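Long-range contact in putative Type I topoisomerase (PDB 3M4A), which probably relaxes supercoiled DNA by breaking one strand without ATP, letting the duplex unwind and then rejoining the strand, as a bacterial type IB topoisomerase: residues W241-E249 with S324-L332. Sequence-based numbering, arbitrary orientation. Where two conformers were deposited one is given.
Sequences WGGTLLAAE and SEGALKRML
The indole of Trp241 takes the methyl CD2 of Leu328 over one face, a CH-pi contact with that carbon 3.7 Å from the centroid of the six-membered ring. At the ring edge the chain of Glu325 runs past, and Trp241 NE1 gives a nearly straight hydrogen bond (166°) to Glu325 OE2, 2.9 Å away. The carboxylate is turned well out of the indole plane and is met on its anti side, from somewhat out of its own plane; OE2 is also bonded to His132 NE2, so two hydrogen bonds hold this oxygen. With CG anti to the backbone N (chi1 173°), Trp241 reaches across to the second helix. Cutting the indole back to an alanine is likely to leave Glu325 OE2 with His132 alone and open a gap beside Leu328 CD2. Leu328 is the knob, seated among Trp241, Thr244, Leu245 and Ala248. Farther along, in one of two Ser324 conformers, OG donates to Glu249 OE2 at 2.8 Å, a less certain bond. The two segments cross almost perpendicularly (98°), packing helix 323-337 onto helix 235-254 of the catalytic core, with helix 91-113 against Trp241 and Ile294 of helix 292-299 against Leu328.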
ATOM      1  N   TRP A 241       2.684  -4.193  -5.057  1.00  5.13           N
ATOM      2  CA  TRP A 241       3.868  -4.186  -4.186  1.00  4.92           C
ATOM      3  C   TRP A 241       3.813  -5.322  -3.170  1.00  4.02           C
ATOM      4  O   TRP A 241       4.756  -6.103  -3.044  1.00  3.30           O
ATOM      5  CB  TRP A 241       3.998  -2.847  -3.454  1.00  5.25           C
ATOM      6  CG  TRP A 241       5.085  -2.815  -2.426  1.00  4.68           C
ATOM      7  CD1 TRP A 241       4.934  -2.897  -1.057  1.00  5.80           C
ATOM      8  CD2 TRP A 241       6.490  -2.690  -2.663  1.00  5.58           C
ATOM      9  NE1 TRP A 241       6.154  -2.809  -0.442  1.00  5.21           N
ATOM     10  CE2 TRP A 241       7.133  -2.696  -1.396  1.00  5.92           C
ATOM     11  CE3 TRP A 241       7.277  -2.578  -3.816  1.00  6.25           C
ATOM     12  CZ2 TRP A 241       8.516  -2.600  -1.256  1.00  5.94           C
ATOM     13  CZ3 TRP A 241       8.659  -2.464  -3.671  1.00  6.13           C
ATOM     14  CH2 TRP A 241       9.268  -2.489  -2.406  1.00  6.78           C
ATOM     15  N   GLY A 242       2.703  -5.430  -2.439  1.00  3.96           N
ATOM     16  CA  GLY A 242       2.575  -6.480  -1.422  1.00  4.88           C
ATOM     17  C   GLY A 242       2.586  -7.894  -1.954  1.00  4.78           C
ATOM     18  O   GLY A 242       3.206  -8.772  -1.349  1.00  4.85           O
ATOM     19  N   GLY A 243       1.930  -8.132  -3.092  1.00  4.47           N
ATOM     20  CA  GLY A 243       2.028  -9.430  -3.760  1.00  5.09           C
ATOM     21  C   GLY A 243       3.446  -9.821  -4.160  1.00  4.28           C
ATOM     22  O   GLY A 243       3.867 -10.948  -3.947  1.00  4.82           O
ATOM     23  N   THR A 244       4.179  -8.857  -4.713  1.00  4.36           N
ATOM     24  CA  THR A 244       5.569  -9.034  -5.113  1.00  4.67           C
ATOM     25  C   THR A 244       6.454  -9.298  -3.874  1.00  3.53           C
ATOM     26  O   THR A 244       7.289 -10.208  -3.888  1.00  3.90           O
ATOM     27  CB  THR A 244       6.068  -7.828  -5.907  1.00  4.96           C
ATOM     28  OG1 THR A 244       5.296  -7.700  -7.109  1.00  4.97           O
ATOM     29  CG2 THR A 244       7.561  -7.950  -6.261  1.00  4.27           C
ATOM     30  N   LEU A 245       6.216  -8.530  -2.802  1.00  4.18           N
ATOM     31  CA  LEU A 245       6.951  -8.688  -1.544  1.00  4.71           C
ATOM     32  C   LEU A 245       6.718 -10.083  -0.954  1.00  4.48           C
ATOM     33  O   LEU A 245       7.667 -10.781  -0.600  1.00  4.76           O
ATOM     34  CB  LEU A 245       6.552  -7.602  -0.553  1.00  4.89           C
ATOM     35  CG  LEU A 245       7.206  -7.696   0.821  1.00  4.98           C
ATOM     36  CD1 LEU A 245       8.713  -7.471   0.731  1.00  6.46           C
ATOM     37  CD2 LEU A 245       6.559  -6.737   1.819  1.00  6.77           C
ATOM     38  N   LEU A 246       5.445 -10.482  -0.856  1.00  4.80           N
ATOM     39  CA  LEU A 246       5.097 -11.802  -0.308  1.00  4.85           C
ATOM     40  C   LEU A 246       5.740 -12.927  -1.125  1.00  4.84           C
ATOM     41  O   LEU A 246       6.299 -13.861  -0.565  1.00  4.37           O
ATOM     42  CB  LEU A 246       3.570 -11.983  -0.205  1.00  4.79           C
ATOM     43  CG  LEU A 246       3.080 -13.172   0.614  1.00  6.53           C
ATOM     44  CD1 LEU A 246       3.415 -12.995   2.070  1.00  7.46           C
ATOM     45  CD2 LEU A 246       1.583 -13.349   0.444  1.00  7.84           C
ATOM     46  N   ALA A 247       5.685 -12.808  -2.449  1.00  4.50           N
ATOM     47  CA  ALA A 247       6.359 -13.753  -3.334  1.00  5.10           C
ATOM     48  C   ALA A 247       7.866 -13.796  -3.069  1.00  4.74           C
ATOM     49  O   ALA A 247       8.460 -14.873  -2.941  1.00  4.88           O
ATOM     50  CB  ALA A 247       6.070 -13.418  -4.791  1.00  5.38           C
ATOM     51  N   ALA A 248       8.483 -12.629  -2.956  1.00  4.51           N
ATOM     52  CA  ALA A 248       9.929 -12.571  -2.742  1.00  5.09           C
ATOM     53  C   ALA A 248      10.331 -13.187  -1.392  1.00  5.04           C
ATOM     54  O   ALA A 248      11.327 -13.910  -1.288  1.00  5.24           O
ATOM     55  CB  ALA A 248      10.411 -11.122  -2.849  1.00  3.98           C
ATOM     56  N   GLU A 249       9.545 -12.904  -0.360  1.00  5.08           N
ATOM     57  CA  GLU A 249       9.765 -13.488   0.977  1.00  6.43           C
ATOM     58  C   GLU A 249       9.627 -14.988   0.952  1.00  6.14           C
ATOM     59  O   GLU A 249      10.465 -15.714   1.501  1.00  6.63           O
ATOM     60  CB  GLU A 249       8.744 -12.921   1.957  1.00  6.27           C
ATOM     61  CG  GLU A 249       9.009 -11.511   2.365  1.00  5.91           C
ATOM     62  CD  GLU A 249       7.917 -10.917   3.250  1.00  8.87           C
ATOM     63  OE1 GLU A 249       6.734 -11.348   3.169  1.00 13.31           O
ATOM     64  OE2 GLU A 249       8.250 -10.012   4.022  1.00 11.98           O
ATOM     65  N   SER A 324      12.590  -6.715   4.714  1.00  7.27           N
ATOM     66  CA  SER A 324      12.309  -7.385   3.445  0.50  7.05           C
ATOM     67  C   SER A 324      11.933  -6.389   2.343  1.00  6.33           C
ATOM     68  O   SER A 324      12.274  -6.605   1.185  1.00  5.86           O
ATOM     69  CB  SER A 324      11.210  -8.443   3.615  0.50  7.29           C
ATOM     70  OG  SER A 324      10.045  -7.846   4.143  0.50  8.90           O
ATOM     71  N   GLU A 325      11.228  -5.301   2.683  1.00  5.11           N
ATOM     72  CA  GLU A 325      10.876  -4.278   1.697  1.00  5.92           C
ATOM     73  C   GLU A 325      12.129  -3.590   1.133  1.00  5.23           C
ATOM     74  O   GLU A 325      12.210  -3.307  -0.064  1.00  5.42           O
ATOM     75  CB  GLU A 325       9.940  -3.223   2.292  1.00  5.54           C
ATOM     76  CG  GLU A 325       8.499  -3.648   2.381  1.00  5.52           C
ATOM     77  CD  GLU A 325       7.595  -2.559   2.929  1.00  6.75           C
ATOM     78  OE1 GLU A 325       7.999  -1.861   3.896  1.00  5.96           O
ATOM     79  OE2 GLU A 325       6.473  -2.409   2.399  1.00  6.83           O
ATOM     80  N   GLY A 326      13.094  -3.341   2.012  1.00  5.58           N
ATOM     81  CA  GLY A 326      14.348  -2.730   1.621  1.00  5.47           C
ATOM     82  C   GLY A 326      15.094  -3.626   0.660  1.00  5.80           C
ATOM     83  O   GLY A 326      15.598  -3.168  -0.365  1.00  6.99           O
ATOM     84  N   ALA A 327      15.168  -4.905   0.986  1.00  5.50           N
ATOM     85  CA  ALA A 327      15.839  -5.857   0.111  1.00  6.03           C
ATOM     86  C   ALA A 327      15.111  -5.960  -1.228  1.00  6.32           C
ATOM     87  O   ALA A 327      15.754  -6.058  -2.283  1.00  6.34           O
ATOM     88  CB  ALA A 327      15.982  -7.208   0.774  1.00  6.07           C
ATOM     89  N   LEU A 328      13.776  -5.940  -1.202  1.00  6.22           N
ATOM     90  CA  LEU A 328      13.002  -5.952  -2.452  1.00  6.72           C
ATOM     91  C   LEU A 328      13.299  -4.730  -3.334  1.00  7.08           C
ATOM     92  O   LEU A 328      13.500  -4.843  -4.557  1.00  6.65           O
ATOM     93  CB  LEU A 328      11.495  -6.047  -2.167  1.00  6.30           C
ATOM     94  CG  LEU A 328      10.590  -6.027  -3.413  1.00  6.30           C
ATOM     95  CD1 LEU A 328      10.911  -7.194  -4.332  1.00  6.21           C
ATOM     96  CD2 LEU A 328       9.119  -6.059  -3.002  1.00  6.42           C
ATOM     97  N   LYS A 329      13.339  -3.558  -2.717  1.00  7.29           N
ATOM     98  CA  LYS A 329      13.667  -2.352  -3.444  1.00  7.98           C
ATOM     99  C   LYS A 329      14.997  -2.499  -4.163  1.00  8.28           C
ATOM    100  O   LYS A 329      15.099  -2.173  -5.332  1.00  7.63           O
ATOM    101  CB  LYS A 329      13.739  -1.146  -2.527  1.00  8.51           C
ATOM    102  CG  LYS A 329      13.780   0.151  -3.320  1.00  8.93           C
ATOM    103  CD  LYS A 329      13.889   1.369  -2.467  1.00 10.39           C
ATOM    104  CE  LYS A 329      13.752   2.605  -3.349  1.00 13.30           C
ATOM    105  NZ  LYS A 329      14.116   3.862  -2.647  1.00 14.98           N
ATOM    106  N   ARG A 330      15.993  -2.990  -3.440  1.00  8.19           N
ATOM    107  CA  ARG A 330      17.331  -3.176  -4.005  1.00  9.02           C
ATOM    108  C   ARG A 330      17.333  -4.242  -5.099  1.00  9.48           C
ATOM    109  O   ARG A 330      18.008  -4.072  -6.125  1.00  9.13           O
ATOM    110  CB  ARG A 330      18.324  -3.493  -2.901  1.00  9.28           C
ATOM    111  CG  ARG A 330      18.617  -2.283  -2.040  1.00 10.44           C
ATOM    112  CD  ARG A 330      19.543  -2.609  -0.894  1.00 11.34           C
ATOM    113  NE  ARG A 330      20.822  -3.118  -1.366  1.00 13.75           N
ATOM    114  CZ  ARG A 330      21.818  -2.370  -1.820  1.00 14.24           C
ATOM    115  NH1 ARG A 330      21.721  -1.045  -1.866  1.00 15.32           N
ATOM    116  NH2 ARG A 330      22.927  -2.960  -2.241  1.00 16.74           N
ATOM    117  N   MET A 331      16.562  -5.317  -4.909  1.00  8.69           N
ATOM    118  CA  MET A 331      16.420  -6.324  -5.978  1.00  9.47           C
ATOM    119  C   MET A 331      15.817  -5.722  -7.244  1.00  9.56           C
ATOM    120  O   MET A 331      16.312  -5.975  -8.356  1.00  9.89           O
ATOM    121  CB  MET A 331      15.593  -7.523  -5.510  1.00  9.31           C
ATOM    122  CG  MET A 331      15.438  -8.600  -6.559  1.00  9.19           C
ATOM    123  SD  MET A 331      14.327  -9.927  -6.045  1.00 10.08           S
ATOM    124  CE  MET A 331      15.415 -10.931  -5.062  1.00  8.75           C
ATOM    125  N   LEU A 332      14.747  -4.945  -7.105  1.00 10.10           N
ATOM    126  CA  LEU A 332      14.133  -4.310  -8.269  1.00 11.48           C
ATOM    127  C   LEU A 332      15.099  -3.333  -8.931  1.00 12.27           C
ATOM    128  O   LEU A 332      15.158  -3.246 -10.161  1.00 12.56           O
ATOM    129  CB  LEU A 332      12.842  -3.595  -7.906  1.00 11.40           C
ATOM    130  CG  LEU A 332      11.707  -4.511  -7.443  1.00 11.78           C
ATOM    131  CD1 LEU A 332      10.541  -3.649  -6.941  1.00 14.79           C
ATOM    132  CD2 LEU A 332      11.241  -5.472  -8.554  1.00 12.89           C
TER